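Local coordinates for protein succinate dehydrogenase subunit A (Mycolicibacterium smegmatis, PDB 7D6V) that carries a bound FAD and, as the flavoprotein subunit of succinate dehydrogenase Sdh1, probably oxidises succinate to fumarate and passes electrons to its iron-sulfur partner, at residues S616-E619 against K620-P624; L467-A470 against P471-P474; V98-L101 against E102-A106. One frame throughout, in Å; residues are numbered along the deposited sequence.

Contact 1 of 3, residues S616-E619 against K620-P624; sequences SELE and KYYTP
The ring of Tyr-621 receives the carbonyl of Glu-617 at its edge. The oxygen lies in the ring plane, with Glu-617 O 3.3 Å from Tyr-621 CD2. CE2 of the same ring is next to it, so the oxygen faces the C-H rim and not the pi cloud. Beyond the two segments, Phe-80 meets this ring with the planes at about 50°. The Tyr-622 ring has Leu-618 O at its edge, near its plane. Tyr-622 CB is the side-chain atom nearest that carbonyl, 3.3 Å from Leu-618 O. Leu-618 and Tyr-622 run side by side and point the same way. One leucine methyl reaches the ring, with Leu-618 CD2 4.0 Å from Tyr-622 CE2. Arg-577 adds a cation-pi contact to this ring.

This is the C-terminal end of the short helix 615-618, where the backbone unwinds into a loop. Leu-618 O takes two amides. Tyr-622 N gives it the firmer bond, at 3.0 Å from Leu-618 O and nearly in line with C=O. The bond from Tyr-621 N to the same oxygen is weak. Lys-620 N to Glu-617 O is also weak, at 3.4 Å between the two atoms. The pattern mixes three-residue and four-residue spacings.

Lys-620 lies back along the last turn. Its chain bends at CG-CD (chi3 -60°), which brings CE over the backbone of Glu-617. Lys-620 CG rests 3.5 Å from Ser-616 O. The Lys-620 NZ does not touch the Glu-617 carboxylate, whose nearer OE2 is 5.8 Å away. That carboxylate is instead held by a salt bridge from OE2 to Arg-76.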
ATOM      1  N   SER A 616      39.661   3.597 -23.685  1.00 29.08           N
ATOM      2  CA  SER A 616      39.791   2.228 -23.200  1.00 29.08           C
ATOM      3  C   SER A 616      38.428   1.608 -22.926  1.00 29.08           C
ATOM      4  O   SER A 616      38.195   0.437 -23.247  1.00 29.08           O
ATOM      5  CB  SER A 616      40.658   2.199 -21.941  1.00 29.08           C
ATOM      6  OG  SER A 616      40.111   3.019 -20.923  1.00 29.08           O
ATOM      7  N   GLU A 617      37.514   2.374 -22.332  1.00 27.41           N
ATOM      8  CA  GLU A 617      36.189   1.840 -22.039  1.00 27.41           C
ATOM      9  C   GLU A 617      35.322   1.777 -23.289  1.00 27.41           C
ATOM     10  O   GLU A 617      34.550   0.830 -23.469  1.00 27.41           O
ATOM     11  CB  GLU A 617      35.516   2.684 -20.962  1.00 27.41           C
ATOM     12  CG  GLU A 617      34.065   2.336 -20.732  1.00 27.41           C
ATOM     13  CD  GLU A 617      33.404   3.260 -19.740  1.00 27.41           C
ATOM     14  OE1 GLU A 617      33.942   4.359 -19.495  1.00 27.41           O
ATOM     15  OE2 GLU A 617      32.349   2.885 -19.200  1.00 27.41           O
ATOM     16  N   LEU A 618      35.430   2.776 -24.165  1.00 26.89           N
ATOM     17  CA  LEU A 618      34.587   2.816 -25.351  1.00 26.89           C
ATOM     18  C   LEU A 618      35.033   1.826 -26.417  1.00 26.89           C
ATOM     19  O   LEU A 618      34.243   1.499 -27.307  1.00 26.89           O
ATOM     20  CB  LEU A 618      34.563   4.228 -25.929  1.00 26.89           C
ATOM     21  CG  LEU A 618      33.877   5.293 -25.074  1.00 26.89           C
ATOM     22  CD1 LEU A 618      34.122   6.678 -25.646  1.00 26.89           C
ATOM     23  CD2 LEU A 618      32.391   5.013 -24.959  1.00 26.89           C
ATOM     24  N   GLU A 619      36.275   1.349 -26.353  1.00 27.49           N
ATOM     25  CA  GLU A 619      36.765   0.386 -27.326  1.00 27.49           C
ATOM     26  C   GLU A 619      36.236  -1.017 -27.073  1.00 27.49           C
ATOM     27  O   GLU A 619      36.449  -1.903 -27.905  1.00 27.49           O
ATOM     28  CB  GLU A 619      38.291   0.381 -27.327  1.00 27.49           C
ATOM     29  CG  GLU A 619      38.898   1.432 -28.233  1.00 27.49           C
ATOM     30  CD  GLU A 619      40.392   1.286 -28.381  1.00 27.49           C
ATOM     31  OE1 GLU A 619      41.021   0.676 -27.493  1.00 27.49           O
ATOM     32  OE2 GLU A 619      40.939   1.780 -29.387  1.00 27.49           O
ATOM     33  N   LYS A 620      35.561  -1.235 -25.951  1.00 25.28           N
ATOM     34  CA  LYS A 620      34.924  -2.507 -25.662  1.00 25.28           C
ATOM     35  C   LYS A 620      33.490  -2.579 -26.168  1.00 25.28           C
ATOM     36  O   LYS A 620      32.878  -3.648 -26.091  1.00 25.28           O
ATOM     37  CB  LYS A 620      34.946  -2.765 -24.154  1.00 25.28           C
ATOM     38  CG  LYS A 620      36.270  -2.432 -23.496  1.00 25.28           C
ATOM     39  CD  LYS A 620      36.268  -2.813 -22.029  1.00 25.28           C
ATOM     40  CE  LYS A 620      35.183  -2.071 -21.276  1.00 25.28           C
ATOM     41  NZ  LYS A 620      35.458  -2.017 -19.816  1.00 25.28           N
ATOM     42  N   TYR A 621      32.944  -1.477 -26.682  1.00 23.40           N
ATOM     43  CA  TYR A 621      31.542  -1.432 -27.074  1.00 23.40           C
ATOM     44  C   TYR A 621      31.359  -0.872 -28.478  1.00 23.40           C
ATOM     45  O   TYR A 621      30.366  -1.173 -29.144  1.00 23.40           O
ATOM     46  CB  TYR A 621      30.740  -0.597 -26.078  1.00 23.40           C
ATOM     47  CG  TYR A 621      30.747  -1.135 -24.669  1.00 23.40           C
ATOM     48  CD1 TYR A 621      29.774  -2.024 -24.241  1.00 23.40           C
ATOM     49  CD2 TYR A 621      31.721  -0.747 -23.762  1.00 23.40           C
ATOM     50  CE1 TYR A 621      29.772  -2.513 -22.956  1.00 23.40           C
ATOM     51  CE2 TYR A 621      31.728  -1.233 -22.474  1.00 23.40           C
ATOM     52  CZ  TYR A 621      30.750  -2.115 -22.077  1.00 23.40           C
ATOM     53  OH  TYR A 621      30.750  -2.603 -20.794  1.00 23.40           O
ATOM     54  N   TYR A 622      32.304  -0.061 -28.936  1.00 23.91           N
ATOM     55  CA  TYR A 622      32.171   0.656 -30.192  1.00 23.91           C
ATOM     56  C   TYR A 622      33.190   0.157 -31.205  1.00 23.91           C
ATOM     57  O   TYR A 622      34.299  -0.249 -30.850  1.00 23.91           O
ATOM     58  CB  TYR A 622      32.353   2.164 -29.990  1.00 23.91           C
ATOM     59  CG  TYR A 622      31.170   2.862 -29.364  1.00 23.91           C
ATOM     60  CD1 TYR A 622      30.374   3.715 -30.107  1.00 23.91           C
ATOM     61  CD2 TYR A 622      30.859   2.674 -28.028  1.00 23.91           C
ATOM     62  CE1 TYR A 622      29.294   4.351 -29.541  1.00 23.91           C
ATOM     63  CE2 TYR A 622      29.783   3.309 -27.453  1.00 23.91           C
ATOM     64  CZ  TYR A 622      29.003   4.145 -28.213  1.00 23.91           C
ATOM     65  OH  TYR A 622      27.929   4.779 -27.641  1.00 23.91           O
ATOM     66  N   THR A 623      32.797   0.193 -32.474  1.00 29.62           N
ATOM     67  CA  THR A 623      33.733  -0.020 -33.559  1.00 29.62           C
ATOM     68  C   THR A 623      34.679   1.174 -33.646  1.00 29.62           C
ATOM     69  O   THR A 623      34.398   2.238 -33.089  1.00 29.62           O
ATOM     70  CB  THR A 623      32.987  -0.205 -34.880  1.00 29.62           C
ATOM     71  OG1 THR A 623      32.292   1.001 -35.211  1.00 29.62           O
ATOM     72  CG2 THR A 623      31.987  -1.341 -34.775  1.00 29.62           C
ATOM     73  N   PRO A 624      35.815   1.034 -34.340  1.00 31.81           N
ATOM     74  CA  PRO A 624      36.715   2.188 -34.489  1.00 31.81           C
ATOM     75  C   PRO A 624      36.095   3.280 -35.346  1.00 31.81           C
ATOM     76  O   PRO A 624      36.671   3.719 -36.347  1.00 31.81           O
ATOM     77  CB  PRO A 624      37.960   1.587 -35.152  1.00 31.81           C
ATOM     78  CG  PRO A 624      37.513   0.286 -35.718  1.00 31.81           C
ATOM     79  CD  PRO A 624      36.444  -0.211 -34.809  1.00 31.81           C
TER

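Contact 2 of 3, residues L467-A470 against P471-P474; sequences LVLA and PFEP
Leu-469 and Phe-472 project from neighbouring positions on the turn, and a Leu-469 methyl, CD2, meets the ring atom Phe-472 CD1, 4.2 Å away. The benzyl group has CG anti to its own carbonyl carbon (chi1 -81°). The edge of the ring is then turned to the carbonyl of Leu-469, which lies near the ring plane, with Leu-469 O 4.0 Å from Phe-472 CD1. The same oxygen accepts the Phe-472 amide, at 3.3 Å from Phe-472 N. That donor sits above the carbonyl plane.

Glu-473 comes back to the next carbonyl. Its chain bends at CB-CG (chi2 -73°), and Glu-473 CG comes 3.4 Å from Ala-470 O. The Glu-473 amide bonds the same oxygen and is almost straight at the hydrogen, with Glu-473 N 3.2 Å from Ala-470 O.

Pro-471 lies with its ring against the last helical turn. Its CD sits beside the methyl group of Ala-470, 3.5 Å from Ala-470 CB. Pro-471 CD lies 3.7 Å from Leu-467 O, the carbonyl an alpha-helical amide here would use. Val-468 O is about as near. The proline nitrogen has no hydrogen to give, so the regular bond back to Leu-467 cannot form. Trp-534 bonds Val-468 O through its NE1 and also meets the Phe-472 ring. Val-524 packs on Pro-471 and Phe-472.

With three-residue bonds replacing the four-residue ones, helix 458-469 runs out through a 3-10 turn that contains a proline, before the loop leading to helix 481-495.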
ATOM      1  N   LEU A 467     -15.379  -6.377 -33.050  1.00 20.07           N
ATOM      2  CA  LEU A 467     -14.213  -7.113 -32.581  1.00 20.07           C
ATOM      3  C   LEU A 467     -14.318  -7.434 -31.096  1.00 20.07           C
ATOM      4  O   LEU A 467     -14.014  -8.556 -30.677  1.00 20.07           O
ATOM      5  CB  LEU A 467     -12.944  -6.315 -32.878  1.00 20.07           C
ATOM      6  CG  LEU A 467     -11.608  -7.053 -32.803  1.00 20.07           C
ATOM      7  CD1 LEU A 467     -10.654  -6.512 -33.851  1.00 20.07           C
ATOM      8  CD2 LEU A 467     -11.001  -6.938 -31.416  1.00 20.07           C
ATOM      9  N   VAL A 468     -14.747  -6.468 -30.280  1.00 18.89           N
ATOM     10  CA  VAL A 468     -14.821  -6.738 -28.847  1.00 18.89           C
ATOM     11  C   VAL A 468     -16.025  -7.595 -28.479  1.00 18.89           C
ATOM     12  O   VAL A 468     -16.022  -8.215 -27.409  1.00 18.89           O
ATOM     13  CB  VAL A 468     -14.843  -5.444 -28.015  1.00 18.89           C
ATOM     14  CG1 VAL A 468     -13.594  -4.632 -28.275  1.00 18.89           C
ATOM     15  CG2 VAL A 468     -16.089  -4.634 -28.306  1.00 18.89           C
ATOM     16  N   LEU A 469     -17.053  -7.653 -29.324  1.00 19.43           N
ATOM     17  CA  LEU A 469     -18.197  -8.513 -29.054  1.00 19.43           C
ATOM     18  C   LEU A 469     -18.063  -9.905 -29.657  1.00 19.43           C
ATOM     19  O   LEU A 469     -18.891 -10.771 -29.357  1.00 19.43           O
ATOM     20  CB  LEU A 469     -19.482  -7.862 -29.574  1.00 19.43           C
ATOM     21  CG  LEU A 469     -20.078  -6.738 -28.729  1.00 19.43           C
ATOM     22  CD1 LEU A 469     -21.467  -6.395 -29.218  1.00 19.43           C
ATOM     23  CD2 LEU A 469     -20.108  -7.122 -27.264  1.00 19.43           C
ATOM     24  N   ALA A 470     -17.053 -10.136 -30.494  1.00 20.88           N
ATOM     25  CA  ALA A 470     -16.892 -11.441 -31.132  1.00 20.88           C
ATOM     26  C   ALA A 470     -16.781 -12.619 -30.164  1.00 20.88           C
ATOM     27  O   ALA A 470     -17.363 -13.676 -30.464  1.00 20.88           O
ATOM     28  CB  ALA A 470     -15.681 -11.402 -32.073  1.00 20.88           C
ATOM     29  N   PRO A 471     -16.063 -12.542 -29.035  1.00 20.45           N
ATOM     30  CA  PRO A 471     -15.941 -13.725 -28.167  1.00 20.45           C
ATOM     31  C   PRO A 471     -17.238 -14.202 -27.528  1.00 20.45           C
ATOM     32  O   PRO A 471     -17.201 -15.184 -26.781  1.00 20.45           O
ATOM     33  CB  PRO A 471     -14.946 -13.269 -27.085  1.00 20.45           C
ATOM     34  CG  PRO A 471     -14.857 -11.799 -27.217  1.00 20.45           C
ATOM     35  CD  PRO A 471     -15.090 -11.508 -28.650  1.00 20.45           C
ATOM     36  N   PHE A 472     -18.382 -13.566 -27.778  1.00 20.79           N
ATOM     37  CA  PHE A 472     -19.640 -14.008 -27.191  1.00 20.79           C
ATOM     38  C   PHE A 472     -20.448 -14.923 -28.102  1.00 20.79           C
ATOM     39  O   PHE A 472     -21.462 -15.467 -27.657  1.00 20.79           O
ATOM     40  CB  PHE A 472     -20.499 -12.804 -26.791  1.00 20.79           C
ATOM     41  CG  PHE A 472     -20.106 -12.187 -25.481  1.00 20.79           C
ATOM     42  CD1 PHE A 472     -19.657 -10.879 -25.422  1.00 20.79           C
ATOM     43  CD2 PHE A 472     -20.190 -12.910 -24.309  1.00 20.79           C
ATOM     44  CE1 PHE A 472     -19.298 -10.311 -24.219  1.00 20.79           C
ATOM     45  CE2 PHE A 472     -19.831 -12.346 -23.105  1.00 20.79           C
ATOM     46  CZ  PHE A 472     -19.385 -11.045 -23.060  1.00 20.79           C
ATOM     47  N   GLU A 473     -20.037 -15.106 -29.348  1.00 25.61           N
ATOM     48  CA  GLU A 473     -20.748 -16.010 -30.236  1.00 25.61           C
ATOM     49  C   GLU A 473     -20.322 -17.458 -29.980  1.00 25.61           C
ATOM     50  O   GLU A 473     -19.221 -17.707 -29.484  1.00 25.61           O
ATOM     51  CB  GLU A 473     -20.495 -15.635 -31.691  1.00 25.61           C
ATOM     52  CG  GLU A 473     -20.428 -14.140 -31.931  1.00 25.61           C
ATOM     53  CD  GLU A 473     -21.791 -13.476 -31.859  1.00 25.61           C
ATOM     54  OE1 GLU A 473     -22.747 -14.007 -32.461  1.00 25.61           O
ATOM     55  OE2 GLU A 473     -21.908 -12.425 -31.195  1.00 25.61           O
ATOM     56  N   PRO A 474     -21.189 -18.429 -30.302  1.00 27.00           N
ATOM     57  CA  PRO A 474     -20.908 -19.825 -29.914  1.00 27.00           C
ATOM     58  C   PRO A 474     -19.545 -20.355 -30.331  1.00 27.00           C
ATOM     59  O   PRO A 474     -18.874 -21.003 -29.518  1.00 27.00           O
ATOM     60  CB  PRO A 474     -22.046 -20.588 -30.598  1.00 27.00           C
ATOM     61  CG  PRO A 474     -23.175 -19.635 -30.583  1.00 27.00           C
ATOM     62  CD  PRO A 474     -22.576 -18.263 -30.773  1.00 27.00           C
TER

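Contact 3 of 3, residues V98-L101 against E102-A106; sequences VWEL and ETYGA
Thr-103 and Glu-100 are joined by a hydroxyl bond to the backbone, with Thr-103 OG1 donating to Glu-100 O at 2.6 Å. The hydroxyl is placed there by chi1 of 67°, which sets OG1 between the backbone N and the carbonyl carbon. The donor is tilted 26° from the carbonyl plane. Thr-103 N makes a weak bond to the same oxygen. Glu-100 O also lies over the centre of one face of the Tyr-104 ring, 3.2 Å above its plane. One carbonyl therefore meets a hydroxyl, an amide and a ring. The carboxylate of Glu-100 runs beside the tyrosine, yet its salt bridges go to Arg-22 and Arg-97.

The next carbonyl closes the helix. Leu-101 O accepts Tyr-104 N at 3.1 Å, and more weakly Ala-106 N at 3.5 Å. Gly-105 has positive phi (116°), a conformation that favours glycine. Its amide makes a weak bond to Glu-102 O. Together with the weak Ala-106 N to Leu-101 O bond, this makes a Schellman motif. Its usual apolar pair is present, Leu-101 CB being 4.4 Å from Ala-106 CB.

Packing extends the contact. Leu-101 CD2 reaches Tyr-104 CD1. Trp-99 and Glu-102 lie side by side, the ring and carboxylate planes nearly parallel. Glu-102 OE2 is 4.0 Å from Trp-99 CD1, oblique to the ring and not stacked on it. The other oxygen, OE1, has a long, weak ion pair with Arg-110.

Tyr-104 and Ala-106 pack on helix 136-159. Trp-99 packs on Gly-127, and Glu-102 and Thr-103 on Tyr-129, of the iron-sulfur subunit, so this C-terminal end of helix 84-102 sits at the subunit interface.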
ATOM      1  N   VAL A  98      12.055  15.305  -8.899  1.00 14.59           N
ATOM      2  CA  VAL A  98      12.014  14.851  -7.515  1.00 14.59           C
ATOM      3  C   VAL A  98      11.768  16.024  -6.576  1.00 14.59           C
ATOM      4  O   VAL A  98      11.007  15.914  -5.608  1.00 14.59           O
ATOM      5  CB  VAL A  98      13.310  14.099  -7.160  1.00 14.59           C
ATOM      6  CG1 VAL A  98      13.245  13.577  -5.738  1.00 14.59           C
ATOM      7  CG2 VAL A  98      13.535  12.961  -8.134  1.00 14.59           C
ATOM      8  N   TRP A  99      12.405  17.166  -6.843  1.00 15.46           N
ATOM      9  CA  TRP A  99      12.195  18.335  -5.995  1.00 15.46           C
ATOM     10  C   TRP A  99      10.759  18.831  -6.071  1.00 15.46           C
ATOM     11  O   TRP A  99      10.176  19.214  -5.053  1.00 15.46           O
ATOM     12  CB  TRP A  99      13.161  19.451  -6.378  1.00 15.46           C
ATOM     13  CG  TRP A  99      14.501  19.287  -5.774  1.00 15.46           C
ATOM     14  CD1 TRP A  99      14.789  18.730  -4.568  1.00 15.46           C
ATOM     15  CD2 TRP A  99      15.749  19.682  -6.344  1.00 15.46           C
ATOM     16  NE1 TRP A  99      16.142  18.753  -4.348  1.00 15.46           N
ATOM     17  CE2 TRP A  99      16.755  19.333  -5.427  1.00 15.46           C
ATOM     18  CE3 TRP A  99      16.113  20.301  -7.542  1.00 15.46           C
ATOM     19  CZ2 TRP A  99      18.099  19.579  -5.669  1.00 15.46           C
ATOM     20  CZ3 TRP A  99      17.448  20.541  -7.780  1.00 15.46           C
ATOM     21  CH2 TRP A  99      18.425  20.182  -6.848  1.00 15.46           C
ATOM     22  N   GLU A 100      10.172  18.846  -7.267  1.00 14.66           N
ATOM     23  CA  GLU A 100       8.792  19.296  -7.380  1.00 14.66           C
ATOM     24  C   GLU A 100       7.801  18.256  -6.880  1.00 14.66           C
ATOM     25  O   GLU A 100       6.639  18.596  -6.647  1.00 14.66           O
ATOM     26  CB  GLU A 100       8.464  19.690  -8.821  1.00 14.66           C
ATOM     27  CG  GLU A 100       8.343  18.544  -9.792  1.00 14.66           C
ATOM     28  CD  GLU A 100       8.332  19.010 -11.233  1.00 14.66           C
ATOM     29  OE1 GLU A 100       8.664  20.187 -11.480  1.00 14.66           O
ATOM     30  OE2 GLU A 100       7.987  18.200 -12.117  1.00 14.66           O
ATOM     31  N   LEU A 101       8.230  17.002  -6.712  1.00 14.73           N
ATOM     32  CA  LEU A 101       7.362  16.013  -6.078  1.00 14.73           C
ATOM     33  C   LEU A 101       6.993  16.419  -4.657  1.00 14.73           C
ATOM     34  O   LEU A 101       5.853  16.217  -4.226  1.00 14.73           O
ATOM     35  CB  LEU A 101       8.030  14.639  -6.064  1.00 14.73           C
ATOM     36  CG  LEU A 101       7.646  13.645  -7.152  1.00 14.73           C
ATOM     37  CD1 LEU A 101       8.409  12.353  -6.953  1.00 14.73           C
ATOM     38  CD2 LEU A 101       6.152  13.394  -7.140  1.00 14.73           C
ATOM     39  N   GLU A 102       7.940  16.980  -3.906  1.00 16.43           N
ATOM     40  CA  GLU A 102       7.655  17.327  -2.521  1.00 16.43           C
ATOM     41  C   GLU A 102       6.990  18.688  -2.371  1.00 16.43           C
ATOM     42  O   GLU A 102       6.534  19.014  -1.271  1.00 16.43           O
ATOM     43  CB  GLU A 102       8.930  17.268  -1.679  1.00 16.43           C
ATOM     44  CG  GLU A 102      10.016  18.228  -2.079  1.00 16.43           C
ATOM     45  CD  GLU A 102      11.195  18.172  -1.135  1.00 16.43           C
ATOM     46  OE1 GLU A 102      11.059  17.555  -0.062  1.00 16.43           O
ATOM     47  OE2 GLU A 102      12.255  18.745  -1.463  1.00 16.43           O
ATOM     48  N   THR A 103       6.919  19.486  -3.438  1.00 15.49           N
ATOM     49  CA  THR A 103       6.003  20.618  -3.438  1.00 15.49           C
ATOM     50  C   THR A 103       4.558  20.167  -3.574  1.00 15.49           C
ATOM     51  O   THR A 103       3.646  20.955  -3.307  1.00 15.49           O
ATOM     52  CB  THR A 103       6.345  21.592  -4.564  1.00 15.49           C
ATOM     53  OG1 THR A 103       6.086  20.976  -5.829  1.00 15.49           O
ATOM     54  CG2 THR A 103       7.795  21.991  -4.487  1.00 15.49           C
ATOM     55  N   TYR A 104       4.335  18.923  -3.986  1.00 14.22           N
ATOM     56  CA  TYR A 104       3.002  18.347  -4.048  1.00 14.22           C
ATOM     57  C   TYR A 104       2.588  17.686  -2.742  1.00 14.22           C
ATOM     58  O   TYR A 104       1.431  17.273  -2.618  1.00 14.22           O
ATOM     59  CB  TYR A 104       2.914  17.310  -5.173  1.00 14.22           C
ATOM     60  CG  TYR A 104       3.304  17.791  -6.552  1.00 14.22           C
ATOM     61  CD1 TYR A 104       3.693  16.887  -7.527  1.00 14.22           C
ATOM     62  CD2 TYR A 104       3.270  19.135  -6.884  1.00 14.22           C
ATOM     63  CE1 TYR A 104       4.047  17.305  -8.787  1.00 14.22           C
ATOM     64  CE2 TYR A 104       3.621  19.562  -8.143  1.00 14.22           C
ATOM     65  CZ  TYR A 104       4.008  18.643  -9.091  1.00 14.22           C
ATOM     66  OH  TYR A 104       4.361  19.063 -10.349  1.00 14.22           O
ATOM     67  N   GLY A 105       3.497  17.565  -1.779  1.00 14.57           N
ATOM     68  CA  GLY A 105       3.173  16.973  -0.497  1.00 14.57           C
ATOM     69  C   GLY A 105       3.908  15.686  -0.183  1.00 14.57           C
ATOM     70  O   GLY A 105       3.610  15.031   0.818  1.00 14.57           O
ATOM     71  N   ALA A 106       4.867  15.309  -1.024  1.00 14.61           N
ATOM     72  CA  ALA A 106       5.634  14.095  -0.782  1.00 14.61           C
ATOM     73  C   ALA A 106       6.565  14.273   0.410  1.00 14.61           C
ATOM     74  O   ALA A 106       7.162  15.336   0.602  1.00 14.61           O
ATOM     75  CB  ALA A 106       6.442  13.718  -2.021  1.00 14.61           C
TER

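Overall arrangement
All three contacts are C-terminal helix ends, but on different helices, and none touches another. Contacts 1 and 2 lie on opposite sides of the chain's centre, their centres about 54 Å apart. Each is partly buried. Contact 1 has the most exposed residues of the three and contact 3 none. Contact 3 has the most buried residues and borders the iron-sulfur subunit, whereas no other protein chain touches contacts 1 and 2. The chemistry differs. Contact 3 turns at a glycine in a Schellman motif and adds a threonine hydroxyl. Contact 2 passes through a proline with three-residue backbone bonds and aromatic and aliphatic packing. Contact 1 unwinds with largely weak backbone bonds, and two tyrosines flank it.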